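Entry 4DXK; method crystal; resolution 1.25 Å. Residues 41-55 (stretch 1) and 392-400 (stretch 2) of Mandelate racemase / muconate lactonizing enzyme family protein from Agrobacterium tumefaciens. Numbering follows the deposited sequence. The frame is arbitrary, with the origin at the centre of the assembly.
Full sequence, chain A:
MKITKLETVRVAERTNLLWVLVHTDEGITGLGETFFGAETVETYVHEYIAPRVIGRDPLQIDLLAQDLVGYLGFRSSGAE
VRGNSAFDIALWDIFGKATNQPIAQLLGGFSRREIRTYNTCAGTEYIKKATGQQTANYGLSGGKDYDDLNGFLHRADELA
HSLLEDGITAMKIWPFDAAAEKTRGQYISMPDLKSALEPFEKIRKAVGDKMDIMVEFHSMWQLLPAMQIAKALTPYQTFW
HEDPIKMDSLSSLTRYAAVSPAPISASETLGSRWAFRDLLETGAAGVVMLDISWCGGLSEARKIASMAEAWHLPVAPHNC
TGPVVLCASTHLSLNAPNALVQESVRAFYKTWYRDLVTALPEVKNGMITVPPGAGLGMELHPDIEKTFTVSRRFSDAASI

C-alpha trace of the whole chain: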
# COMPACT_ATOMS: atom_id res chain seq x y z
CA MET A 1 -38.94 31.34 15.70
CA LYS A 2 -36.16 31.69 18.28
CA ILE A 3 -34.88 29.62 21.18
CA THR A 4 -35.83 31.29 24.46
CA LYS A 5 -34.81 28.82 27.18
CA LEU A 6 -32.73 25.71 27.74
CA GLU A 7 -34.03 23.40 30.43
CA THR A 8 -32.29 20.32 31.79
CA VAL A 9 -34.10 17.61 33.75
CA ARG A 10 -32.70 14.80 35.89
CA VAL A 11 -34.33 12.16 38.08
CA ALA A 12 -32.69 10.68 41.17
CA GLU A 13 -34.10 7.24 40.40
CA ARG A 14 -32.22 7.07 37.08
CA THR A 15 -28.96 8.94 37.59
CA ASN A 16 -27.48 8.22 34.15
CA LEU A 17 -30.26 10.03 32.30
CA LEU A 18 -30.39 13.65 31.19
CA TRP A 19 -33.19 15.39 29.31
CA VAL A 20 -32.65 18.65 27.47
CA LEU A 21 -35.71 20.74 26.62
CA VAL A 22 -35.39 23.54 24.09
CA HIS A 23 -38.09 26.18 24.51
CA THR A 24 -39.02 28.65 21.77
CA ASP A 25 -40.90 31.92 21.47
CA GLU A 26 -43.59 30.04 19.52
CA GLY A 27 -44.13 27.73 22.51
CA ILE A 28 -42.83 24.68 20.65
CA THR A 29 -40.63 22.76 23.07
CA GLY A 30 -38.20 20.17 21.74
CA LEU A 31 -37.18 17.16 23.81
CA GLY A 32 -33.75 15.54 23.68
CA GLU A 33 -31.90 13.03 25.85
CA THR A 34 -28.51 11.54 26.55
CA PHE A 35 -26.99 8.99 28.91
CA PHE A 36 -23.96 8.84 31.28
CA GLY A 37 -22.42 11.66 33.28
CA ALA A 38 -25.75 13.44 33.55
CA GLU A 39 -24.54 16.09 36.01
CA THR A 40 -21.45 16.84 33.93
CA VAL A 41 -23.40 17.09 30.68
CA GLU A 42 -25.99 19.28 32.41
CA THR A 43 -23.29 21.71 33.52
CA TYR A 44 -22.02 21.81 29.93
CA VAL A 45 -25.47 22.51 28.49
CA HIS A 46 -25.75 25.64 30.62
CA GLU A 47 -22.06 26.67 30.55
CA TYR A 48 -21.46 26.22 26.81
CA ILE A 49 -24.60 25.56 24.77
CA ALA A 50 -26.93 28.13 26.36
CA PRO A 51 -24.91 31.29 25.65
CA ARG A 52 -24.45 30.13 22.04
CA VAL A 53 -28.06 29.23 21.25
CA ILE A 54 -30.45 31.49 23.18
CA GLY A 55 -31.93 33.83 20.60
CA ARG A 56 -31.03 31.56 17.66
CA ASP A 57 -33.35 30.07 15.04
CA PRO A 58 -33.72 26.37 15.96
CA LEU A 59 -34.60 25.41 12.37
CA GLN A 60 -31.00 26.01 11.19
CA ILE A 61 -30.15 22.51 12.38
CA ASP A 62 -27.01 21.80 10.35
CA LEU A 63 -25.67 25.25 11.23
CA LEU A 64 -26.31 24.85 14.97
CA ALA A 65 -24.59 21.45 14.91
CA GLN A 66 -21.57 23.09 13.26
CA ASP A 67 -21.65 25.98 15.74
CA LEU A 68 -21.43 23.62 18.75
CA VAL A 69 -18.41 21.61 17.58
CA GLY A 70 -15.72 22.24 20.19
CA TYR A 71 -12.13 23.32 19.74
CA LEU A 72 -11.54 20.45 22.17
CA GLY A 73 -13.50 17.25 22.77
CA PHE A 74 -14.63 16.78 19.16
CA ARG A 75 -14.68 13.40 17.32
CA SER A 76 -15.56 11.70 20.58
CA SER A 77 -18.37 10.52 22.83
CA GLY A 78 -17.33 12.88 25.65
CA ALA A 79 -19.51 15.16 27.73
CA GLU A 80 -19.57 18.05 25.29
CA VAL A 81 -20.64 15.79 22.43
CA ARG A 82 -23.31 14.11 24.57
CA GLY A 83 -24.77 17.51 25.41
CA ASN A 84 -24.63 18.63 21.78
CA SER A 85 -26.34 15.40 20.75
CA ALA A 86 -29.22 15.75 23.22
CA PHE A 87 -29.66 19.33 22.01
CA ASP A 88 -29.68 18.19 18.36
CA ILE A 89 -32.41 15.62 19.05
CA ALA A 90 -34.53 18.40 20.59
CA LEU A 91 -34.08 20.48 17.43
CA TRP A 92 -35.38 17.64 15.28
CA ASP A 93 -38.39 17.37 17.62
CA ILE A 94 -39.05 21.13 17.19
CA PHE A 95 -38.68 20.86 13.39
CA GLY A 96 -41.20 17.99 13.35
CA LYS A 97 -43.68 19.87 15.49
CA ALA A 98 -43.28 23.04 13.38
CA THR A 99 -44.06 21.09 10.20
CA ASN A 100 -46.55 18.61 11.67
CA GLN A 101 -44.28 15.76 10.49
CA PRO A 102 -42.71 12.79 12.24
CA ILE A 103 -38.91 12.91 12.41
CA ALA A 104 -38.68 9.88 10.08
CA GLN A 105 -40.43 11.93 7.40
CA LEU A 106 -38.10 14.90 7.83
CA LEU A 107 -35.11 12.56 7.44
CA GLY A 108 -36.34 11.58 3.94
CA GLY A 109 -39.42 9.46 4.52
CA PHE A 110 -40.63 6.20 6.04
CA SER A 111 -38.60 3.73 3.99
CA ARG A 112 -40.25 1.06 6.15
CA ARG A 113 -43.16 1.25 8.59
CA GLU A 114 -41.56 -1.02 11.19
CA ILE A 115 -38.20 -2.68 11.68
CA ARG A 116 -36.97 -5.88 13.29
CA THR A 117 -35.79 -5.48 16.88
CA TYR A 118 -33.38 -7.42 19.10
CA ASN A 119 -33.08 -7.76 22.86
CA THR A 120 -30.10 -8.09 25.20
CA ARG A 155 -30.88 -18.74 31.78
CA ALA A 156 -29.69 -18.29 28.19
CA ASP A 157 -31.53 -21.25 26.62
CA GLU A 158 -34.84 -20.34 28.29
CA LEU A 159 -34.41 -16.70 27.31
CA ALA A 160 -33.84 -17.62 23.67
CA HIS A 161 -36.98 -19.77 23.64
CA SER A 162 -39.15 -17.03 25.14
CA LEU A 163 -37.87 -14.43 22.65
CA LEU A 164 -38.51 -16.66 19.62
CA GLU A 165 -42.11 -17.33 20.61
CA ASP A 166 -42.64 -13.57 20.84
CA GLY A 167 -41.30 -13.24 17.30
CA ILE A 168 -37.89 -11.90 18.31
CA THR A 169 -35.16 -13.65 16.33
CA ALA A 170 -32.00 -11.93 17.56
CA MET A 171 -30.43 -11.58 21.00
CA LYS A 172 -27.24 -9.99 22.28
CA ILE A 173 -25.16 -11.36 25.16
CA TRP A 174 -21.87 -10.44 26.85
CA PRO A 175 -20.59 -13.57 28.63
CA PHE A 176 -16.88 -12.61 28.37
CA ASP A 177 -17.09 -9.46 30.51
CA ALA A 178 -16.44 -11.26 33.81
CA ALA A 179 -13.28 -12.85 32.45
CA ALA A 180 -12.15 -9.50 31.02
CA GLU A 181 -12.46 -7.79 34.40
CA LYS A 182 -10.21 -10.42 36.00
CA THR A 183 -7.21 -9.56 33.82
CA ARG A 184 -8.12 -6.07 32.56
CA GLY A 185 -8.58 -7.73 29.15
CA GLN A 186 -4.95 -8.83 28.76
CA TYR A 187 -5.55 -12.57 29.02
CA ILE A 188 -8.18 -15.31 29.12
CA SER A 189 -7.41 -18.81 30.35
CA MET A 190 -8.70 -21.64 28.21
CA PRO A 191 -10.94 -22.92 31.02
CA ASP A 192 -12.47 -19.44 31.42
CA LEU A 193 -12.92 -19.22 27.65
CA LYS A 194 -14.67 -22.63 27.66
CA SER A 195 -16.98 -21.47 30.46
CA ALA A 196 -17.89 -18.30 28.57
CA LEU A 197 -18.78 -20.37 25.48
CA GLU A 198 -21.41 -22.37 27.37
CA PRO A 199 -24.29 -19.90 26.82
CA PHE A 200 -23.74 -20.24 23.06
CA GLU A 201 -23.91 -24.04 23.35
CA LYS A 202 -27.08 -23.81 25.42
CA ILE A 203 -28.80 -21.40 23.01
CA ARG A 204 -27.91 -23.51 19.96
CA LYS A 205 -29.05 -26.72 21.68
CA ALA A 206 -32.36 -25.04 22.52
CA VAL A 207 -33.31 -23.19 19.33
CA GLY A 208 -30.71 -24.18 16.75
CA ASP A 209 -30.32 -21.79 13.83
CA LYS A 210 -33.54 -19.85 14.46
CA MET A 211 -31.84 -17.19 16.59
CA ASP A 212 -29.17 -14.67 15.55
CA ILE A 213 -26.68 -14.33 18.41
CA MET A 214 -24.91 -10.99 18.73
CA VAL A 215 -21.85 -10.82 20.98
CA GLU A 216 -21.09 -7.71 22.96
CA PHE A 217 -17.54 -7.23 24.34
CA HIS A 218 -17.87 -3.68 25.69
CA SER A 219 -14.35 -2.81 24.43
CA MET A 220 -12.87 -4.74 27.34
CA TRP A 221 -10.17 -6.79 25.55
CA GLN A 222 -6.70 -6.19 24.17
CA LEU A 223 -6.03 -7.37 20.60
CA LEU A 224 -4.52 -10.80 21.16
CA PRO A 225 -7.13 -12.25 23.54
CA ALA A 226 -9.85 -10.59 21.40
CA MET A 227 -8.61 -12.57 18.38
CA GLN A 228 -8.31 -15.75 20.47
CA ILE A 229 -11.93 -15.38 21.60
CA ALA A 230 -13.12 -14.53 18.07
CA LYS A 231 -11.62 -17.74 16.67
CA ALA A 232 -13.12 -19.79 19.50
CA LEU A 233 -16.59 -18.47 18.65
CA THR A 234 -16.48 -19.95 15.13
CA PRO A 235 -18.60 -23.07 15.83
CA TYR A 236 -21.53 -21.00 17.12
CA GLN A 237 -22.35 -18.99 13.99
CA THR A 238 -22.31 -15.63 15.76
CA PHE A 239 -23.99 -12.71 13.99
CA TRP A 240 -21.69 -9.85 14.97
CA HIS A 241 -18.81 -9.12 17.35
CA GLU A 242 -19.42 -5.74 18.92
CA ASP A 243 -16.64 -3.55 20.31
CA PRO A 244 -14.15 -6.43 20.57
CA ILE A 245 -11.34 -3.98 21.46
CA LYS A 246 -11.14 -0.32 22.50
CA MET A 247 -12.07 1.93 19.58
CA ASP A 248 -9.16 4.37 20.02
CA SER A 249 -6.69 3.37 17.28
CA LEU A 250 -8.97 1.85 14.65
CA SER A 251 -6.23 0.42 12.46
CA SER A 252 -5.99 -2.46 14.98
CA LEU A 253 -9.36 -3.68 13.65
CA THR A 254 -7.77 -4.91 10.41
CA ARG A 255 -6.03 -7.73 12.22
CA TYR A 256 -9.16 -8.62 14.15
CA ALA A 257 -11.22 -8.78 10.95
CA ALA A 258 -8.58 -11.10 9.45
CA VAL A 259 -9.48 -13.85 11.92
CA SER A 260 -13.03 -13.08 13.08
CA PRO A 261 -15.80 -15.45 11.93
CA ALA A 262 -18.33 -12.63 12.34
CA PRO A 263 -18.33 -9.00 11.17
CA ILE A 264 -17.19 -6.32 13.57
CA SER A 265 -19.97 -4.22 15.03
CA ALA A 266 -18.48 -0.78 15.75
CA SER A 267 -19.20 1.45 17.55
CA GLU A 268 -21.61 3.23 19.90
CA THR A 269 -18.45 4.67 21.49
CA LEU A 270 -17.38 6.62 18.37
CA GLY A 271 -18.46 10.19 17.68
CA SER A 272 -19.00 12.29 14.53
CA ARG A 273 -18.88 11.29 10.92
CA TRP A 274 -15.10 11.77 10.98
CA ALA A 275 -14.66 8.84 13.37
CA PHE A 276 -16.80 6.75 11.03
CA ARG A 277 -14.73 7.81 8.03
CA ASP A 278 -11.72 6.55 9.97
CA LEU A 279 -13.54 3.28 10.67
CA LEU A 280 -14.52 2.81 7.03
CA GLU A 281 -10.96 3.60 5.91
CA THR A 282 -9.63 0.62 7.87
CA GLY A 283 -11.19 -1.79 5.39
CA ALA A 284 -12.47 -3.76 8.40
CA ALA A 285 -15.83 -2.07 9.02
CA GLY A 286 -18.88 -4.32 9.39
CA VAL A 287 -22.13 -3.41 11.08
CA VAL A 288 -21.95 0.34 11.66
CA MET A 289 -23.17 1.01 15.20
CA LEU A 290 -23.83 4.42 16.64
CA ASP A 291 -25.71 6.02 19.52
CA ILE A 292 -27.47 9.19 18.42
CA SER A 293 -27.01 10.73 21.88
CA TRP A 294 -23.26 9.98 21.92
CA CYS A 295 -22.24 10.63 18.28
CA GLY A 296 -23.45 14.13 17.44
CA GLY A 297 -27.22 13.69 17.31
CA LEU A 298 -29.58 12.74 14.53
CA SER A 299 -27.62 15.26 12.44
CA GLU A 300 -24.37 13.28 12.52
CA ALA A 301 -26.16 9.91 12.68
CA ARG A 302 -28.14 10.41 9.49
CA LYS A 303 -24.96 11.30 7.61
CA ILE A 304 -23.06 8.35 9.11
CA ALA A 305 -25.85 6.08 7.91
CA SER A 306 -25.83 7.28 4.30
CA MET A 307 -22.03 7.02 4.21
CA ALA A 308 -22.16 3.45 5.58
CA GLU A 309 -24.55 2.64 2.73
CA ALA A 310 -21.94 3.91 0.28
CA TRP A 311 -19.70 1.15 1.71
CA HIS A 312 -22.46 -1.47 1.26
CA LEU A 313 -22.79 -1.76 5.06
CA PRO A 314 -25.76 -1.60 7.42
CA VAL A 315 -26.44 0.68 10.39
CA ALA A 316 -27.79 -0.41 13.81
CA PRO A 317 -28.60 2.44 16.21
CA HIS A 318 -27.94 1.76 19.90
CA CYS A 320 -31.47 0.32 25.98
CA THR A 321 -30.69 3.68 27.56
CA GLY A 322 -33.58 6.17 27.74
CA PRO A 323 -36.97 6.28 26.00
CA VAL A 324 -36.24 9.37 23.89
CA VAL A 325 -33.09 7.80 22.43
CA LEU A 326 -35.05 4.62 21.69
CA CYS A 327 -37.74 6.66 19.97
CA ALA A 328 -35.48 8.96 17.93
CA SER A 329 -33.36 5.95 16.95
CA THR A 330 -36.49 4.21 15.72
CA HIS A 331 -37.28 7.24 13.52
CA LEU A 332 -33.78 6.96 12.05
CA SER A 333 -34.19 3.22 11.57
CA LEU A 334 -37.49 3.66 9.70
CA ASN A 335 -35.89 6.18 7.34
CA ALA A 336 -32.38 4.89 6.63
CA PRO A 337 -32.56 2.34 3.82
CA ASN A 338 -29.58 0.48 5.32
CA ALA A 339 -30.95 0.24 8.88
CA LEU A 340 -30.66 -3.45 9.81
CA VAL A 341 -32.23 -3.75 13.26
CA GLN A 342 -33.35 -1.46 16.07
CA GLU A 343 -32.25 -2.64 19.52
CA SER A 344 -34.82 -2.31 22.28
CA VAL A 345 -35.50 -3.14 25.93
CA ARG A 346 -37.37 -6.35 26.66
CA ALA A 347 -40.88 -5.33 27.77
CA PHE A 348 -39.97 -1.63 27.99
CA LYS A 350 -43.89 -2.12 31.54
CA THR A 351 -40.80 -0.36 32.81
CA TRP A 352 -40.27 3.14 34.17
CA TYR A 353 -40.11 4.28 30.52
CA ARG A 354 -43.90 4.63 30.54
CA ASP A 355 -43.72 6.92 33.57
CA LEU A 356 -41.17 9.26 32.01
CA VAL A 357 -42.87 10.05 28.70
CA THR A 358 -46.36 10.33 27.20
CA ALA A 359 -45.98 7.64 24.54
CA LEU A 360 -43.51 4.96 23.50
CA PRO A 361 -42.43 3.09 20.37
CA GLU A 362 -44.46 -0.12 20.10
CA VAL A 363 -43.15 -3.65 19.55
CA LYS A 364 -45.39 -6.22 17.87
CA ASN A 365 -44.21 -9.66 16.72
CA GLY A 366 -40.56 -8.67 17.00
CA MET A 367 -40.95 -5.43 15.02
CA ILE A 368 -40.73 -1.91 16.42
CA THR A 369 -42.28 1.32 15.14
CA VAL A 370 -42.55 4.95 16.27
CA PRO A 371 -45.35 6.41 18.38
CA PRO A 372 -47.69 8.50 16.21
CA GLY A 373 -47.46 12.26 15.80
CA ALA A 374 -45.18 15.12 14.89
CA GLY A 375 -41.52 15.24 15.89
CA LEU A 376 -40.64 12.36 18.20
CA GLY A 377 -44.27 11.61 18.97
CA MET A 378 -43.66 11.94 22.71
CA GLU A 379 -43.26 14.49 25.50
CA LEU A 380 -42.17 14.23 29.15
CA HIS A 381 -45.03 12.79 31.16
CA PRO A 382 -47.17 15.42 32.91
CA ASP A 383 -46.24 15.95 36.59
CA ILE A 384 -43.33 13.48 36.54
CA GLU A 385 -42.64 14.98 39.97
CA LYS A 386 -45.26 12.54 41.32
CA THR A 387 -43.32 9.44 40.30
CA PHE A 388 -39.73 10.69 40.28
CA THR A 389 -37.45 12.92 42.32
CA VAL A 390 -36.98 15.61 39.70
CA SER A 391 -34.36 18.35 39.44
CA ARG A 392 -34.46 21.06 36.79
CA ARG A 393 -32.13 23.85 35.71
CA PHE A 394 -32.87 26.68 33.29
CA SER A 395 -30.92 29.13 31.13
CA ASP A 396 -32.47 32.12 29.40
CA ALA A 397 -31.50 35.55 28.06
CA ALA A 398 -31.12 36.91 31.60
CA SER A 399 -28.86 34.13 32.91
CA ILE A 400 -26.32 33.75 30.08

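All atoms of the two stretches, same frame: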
# COMPACT_ATOMS: atom_id res chain seq x y z
N VAL A 41 -22.80 16.63 31.92
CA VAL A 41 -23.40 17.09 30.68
C VAL A 41 -24.36 18.26 30.95
O VAL A 41 -24.38 19.23 30.20
CB VAL A 41 -24.12 15.95 29.95
CG1 VAL A 41 -24.77 16.47 28.69
CG2 VAL A 41 -23.13 14.84 29.62
N GLU A 42 -25.10 18.18 32.04
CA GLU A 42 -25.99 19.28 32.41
C GLU A 42 -25.21 20.58 32.60
O GLU A 42 -25.62 21.64 32.11
CB GLU A 42 -26.77 18.95 33.67
CG GLU A 42 -27.59 20.13 34.21
CD GLU A 42 -28.47 19.71 35.35
OE1 GLU A 42 -27.95 19.19 36.35
OE2 GLU A 42 -29.70 19.90 35.22
N THR A 43 -24.09 20.51 33.32
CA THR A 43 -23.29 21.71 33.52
C THR A 43 -22.86 22.29 32.17
O THR A 43 -22.90 23.50 31.95
CB THR A 43 -22.05 21.42 34.38
OG1 THR A 43 -22.48 20.96 35.67
CG2 THR A 43 -21.20 22.67 34.56
N TYR A 44 -22.45 21.41 31.27
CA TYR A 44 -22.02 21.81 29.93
C TYR A 44 -23.14 22.48 29.13
O TYR A 44 -22.92 23.48 28.44
CB TYR A 44 -21.48 20.60 29.17
CG TYR A 44 -21.28 20.86 27.69
CD1 TYR A 44 -20.14 21.50 27.21
CD2 TYR A 44 -22.24 20.48 26.77
CE1 TYR A 44 -19.97 21.74 25.87
CE2 TYR A 44 -22.08 20.72 25.41
CZ TYR A 44 -20.94 21.35 24.97
OH TYR A 44 -20.74 21.59 23.63
N VAL A 45 -24.35 21.93 29.21
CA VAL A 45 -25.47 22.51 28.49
C VAL A 45 -25.66 23.97 28.87
O VAL A 45 -25.85 24.82 28.00
CB VAL A 45 -26.76 21.70 28.73
CG1 VAL A 45 -27.97 22.42 28.19
CG2 VAL A 45 -26.64 20.32 28.09
N HIS A 46 -25.57 24.27 30.16
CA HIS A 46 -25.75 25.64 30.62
C HIS A 46 -24.50 26.51 30.48
O HIS A 46 -24.61 27.69 30.20
CB HIS A 46 -26.29 25.66 32.05
CG HIS A 46 -27.61 24.99 32.17
ND1 HIS A 46 -28.78 25.59 31.76
CD2 HIS A 46 -27.96 23.75 32.59
CE1 HIS A 46 -29.79 24.76 31.94
NE2 HIS A 46 -29.32 23.63 32.45
N GLU A 47 -23.31 25.92 30.63
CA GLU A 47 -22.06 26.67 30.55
C GLU A 47 -21.72 27.05 29.10
O GLU A 47 -21.26 28.16 28.84
CB GLU A 47 -20.89 25.88 31.17
CG GLU A 47 -19.54 26.64 31.18
CD GLU A 47 -18.37 25.86 31.81
OE1 GLU A 47 -18.30 24.63 31.63
OE2 GLU A 47 -17.51 26.48 32.47
N TYR A 48 -21.96 26.12 28.18
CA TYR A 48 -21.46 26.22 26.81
C TYR A 48 -22.56 26.38 25.76
O TYR A 48 -22.50 27.27 24.92
CB TYR A 48 -20.60 25.00 26.47
CG TYR A 48 -19.79 25.15 25.20
CD1 TYR A 48 -20.31 24.80 23.96
CD2 TYR A 48 -18.51 25.67 25.25
CE1 TYR A 48 -19.57 24.95 22.80
CE2 TYR A 48 -17.76 25.84 24.10
CZ TYR A 48 -18.29 25.47 22.89
OH TYR A 48 -17.53 25.65 21.76
N ILE A 49 -23.56 25.51 25.80
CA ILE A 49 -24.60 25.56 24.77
C ILE A 49 -25.49 26.80 24.92
O ILE A 49 -25.70 27.54 23.96
CB ILE A 49 -25.47 24.28 24.72
CG1 ILE A 49 -24.60 23.05 24.46
CG2 ILE A 49 -26.53 24.41 23.64
CD1 ILE A 49 -25.39 21.77 24.27
N ALA A 50 -25.99 27.03 26.13
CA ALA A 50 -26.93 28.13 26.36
C ALA A 50 -26.48 29.50 25.82
O ALA A 50 -27.23 30.13 25.07
CB ALA A 50 -27.31 28.21 27.83
N PRO A 51 -25.26 29.96 26.17
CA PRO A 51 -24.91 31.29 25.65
C PRO A 51 -24.78 31.33 24.13
O PRO A 51 -24.88 32.42 23.54
CB PRO A 51 -23.56 31.59 26.32
CG PRO A 51 -23.02 30.26 26.73
CD PRO A 51 -24.22 29.43 27.06
N ARG A 52 -24.58 30.18 23.49
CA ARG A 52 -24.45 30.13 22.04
C ARG A 52 -25.76 29.97 21.29
O ARG A 52 -25.82 30.21 20.09
CB ARG A 52 -23.50 29.00 21.64
CG ARG A 52 -22.06 29.32 21.97
CD ARG A 52 -21.16 28.11 21.82
NE ARG A 52 -19.76 28.48 22.02
CZ ARG A 52 -19.21 28.73 23.20
NH1 ARG A 52 -19.93 28.62 24.31
NH2 ARG A 52 -17.93 29.07 23.28
N VAL A 53 -26.82 29.55 21.98
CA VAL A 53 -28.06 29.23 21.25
C VAL A 53 -29.30 30.03 21.65
O VAL A 53 -30.25 30.07 20.89
CB VAL A 53 -28.39 27.72 21.29
CG1 VAL A 53 -27.19 26.90 20.83
CG2 VAL A 53 -28.85 27.29 22.67
N ILE A 54 -29.31 30.64 22.83
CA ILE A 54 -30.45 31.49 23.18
C ILE A 54 -30.53 32.62 22.17
O ILE A 54 -29.53 33.29 21.89
CB ILE A 54 -30.33 32.08 24.60
CG1 ILE A 54 -30.28 30.98 25.66
CG2 ILE A 54 -31.49 33.05 24.89
CD1 ILE A 54 -31.52 30.14 25.72
N GLY A 55 -31.72 32.81 21.60
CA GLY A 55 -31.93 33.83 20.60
C GLY A 55 -31.78 33.34 19.17
O GLY A 55 -32.10 34.06 18.23
N ARG A 392 -34.47 20.31 38.04
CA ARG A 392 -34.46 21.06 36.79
C ARG A 392 -33.55 22.26 36.90
O ARG A 392 -33.43 22.86 37.97
CB ARG A 392 -35.86 21.54 36.42
CG ARG A 392 -36.91 20.45 36.29
CD ARG A 392 -38.26 21.04 35.89
NE ARG A 392 -39.34 20.07 36.02
CZ ARG A 392 -39.89 19.41 35.00
NH1 ARG A 392 -39.47 19.61 33.75
NH2 ARG A 392 -40.87 18.55 35.22
N ARG A 393 -32.91 22.62 35.79
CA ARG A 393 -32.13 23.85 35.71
C ARG A 393 -32.45 24.55 34.40
O ARG A 393 -32.65 23.90 33.37
CB ARG A 393 -30.64 23.56 35.81
CG ARG A 393 -29.82 24.83 35.83
CD ARG A 393 -28.34 24.56 36.04
NE ARG A 393 -27.58 25.78 35.78
CZ ARG A 393 -26.27 25.82 35.62
NH1 ARG A 393 -25.55 24.70 35.68
NH2 ARG A 393 -25.67 26.98 35.39
N PHE A 394 -32.49 25.87 34.44
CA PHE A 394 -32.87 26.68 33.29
C PHE A 394 -31.81 27.71 32.93
O PHE A 394 -31.16 28.28 33.82
CB PHE A 394 -34.16 27.44 33.59
CG PHE A 394 -35.37 26.56 33.77
CD1 PHE A 394 -35.66 26.01 35.01
CD2 PHE A 394 -36.21 26.29 32.70
CE1 PHE A 394 -36.77 25.20 35.18
CE2 PHE A 394 -37.32 25.48 32.86
CZ PHE A 394 -37.60 24.94 34.11
N SER A 395 -31.64 27.96 31.64
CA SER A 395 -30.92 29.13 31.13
C SER A 395 -31.85 29.92 30.23
O SER A 395 -32.61 29.35 29.45
CB SER A 395 -29.71 28.72 30.31
OG SER A 395 -28.67 28.19 31.10
N ASP A 396 -31.75 31.24 30.31
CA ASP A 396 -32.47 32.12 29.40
C ASP A 396 -31.64 33.36 29.12
O ASP A 396 -30.47 33.42 29.50
CB ASP A 396 -33.87 32.48 29.94
CG ASP A 396 -33.83 33.12 31.32
OD1 ASP A 396 -32.77 33.65 31.74
OD2 ASP A 396 -34.88 33.12 31.98
N ALA A 397 -32.23 34.35 28.46
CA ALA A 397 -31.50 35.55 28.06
C ALA A 397 -30.88 36.26 29.26
O ALA A 397 -29.79 36.82 29.17
CB ALA A 397 -32.40 36.49 27.27
N ALA A 398 -31.57 36.22 30.39
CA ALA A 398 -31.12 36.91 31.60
C ALA A 398 -29.98 36.20 32.34
O ALA A 398 -29.23 36.84 33.07
CB ALA A 398 -32.29 37.16 32.53
N SER A 399 -29.85 34.90 32.15
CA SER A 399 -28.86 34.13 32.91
C SER A 399 -27.53 33.90 32.18
O SER A 399 -26.52 33.59 32.81
CB SER A 399 -29.44 32.79 33.35
OG SER A 399 -29.60 31.92 32.24
N ILE A 400 -27.52 34.05 30.86
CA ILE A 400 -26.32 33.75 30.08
C ILE A 400 -25.29 34.88 30.12
O ILE A 400 -25.58 35.98 30.59
CB ILE A 400 -26.64 33.40 28.62
CG1 ILE A 400 -27.39 34.54 27.92
CG2 ILE A 400 -27.42 32.10 28.56
CD1 ILE A 400 -27.57 34.32 26.43
OXT ILE A 400 -24.15 34.69 29.69
O HOH W 1 -23.32 25.35 34.11

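A helix and the chain's C-terminal strand and tail pack side by side through one buried histidine–serine hydrogen bond, an arginine laid over the histidine ring and a small apolar cluster at the terminus. The helix of residues 41-53 and the strand beginning before R392 run in roughly the same direction, 31° apart, with axes 8.5 Å apart at closest approach; together the two stretches bury 515 Å².

H46 is the centre of the contact. Its CA-to-CB bond points toward the strand, and with chi1 in m the ring reaches the backbone between R393 and S395. ND1 of H46 lies 2.7 Å from OG of S395, a nearly straight hydrogen bond in the plane of the ring; either atom could be the donor. NE2 of H46 is satisfied elsewhere in the structure, so both ring nitrogens of this buried side chain have partners.

Strand alternation brings R393 and S395 toward the helix and turns R392 and F394 away. The extended R393 side chain, t at chi1, chi2 and chi3, runs across one face of the imidazole: CG of R393 sits 3.8 Å from the centroid of the H46 ring, 19° off its normal, a CH-pi contact, and CD of R393 is 3.6 Å from CD2 of H46. The aliphatic part thus covers the ring while the guanidinium continues to the helix backbone near T43. There a water bridges the stretches, accepting from NH1 of R393 at 2.8 Å and donating to O of T43 at 2.9 Å. E42 also points toward the strand, its OE2 3.8 Å from CB of R393, but its carboxylate oxygens are hydrogen-bonded elsewhere in the structure.

One turn beyond H46, small side chains allow close packing: CB of A50 is 3.5 Å from CB of S395. The helix is kinked at P51, whose nitrogen has no hydrogen to give to the preceding turn, and P51 offers a compact apolar surface, its CB 4.2 Å from CB of I400. I400 also touches A50, with its CG2 4.0 Å from CB of A50, and I54, with its CD1 4.0 Å from CB of I54. I54, just past the helix, extends this patch to A397, its CG2 4.3 Å from CB of A397.

The turn that returns I400 to the helix is braced internally: N of D396 donates to OG of S399 at 3.0 Å, and OD1 of D396 accepts weak bonds from N of A398 at 3.1 Å and N of S399 at 3.2 Å.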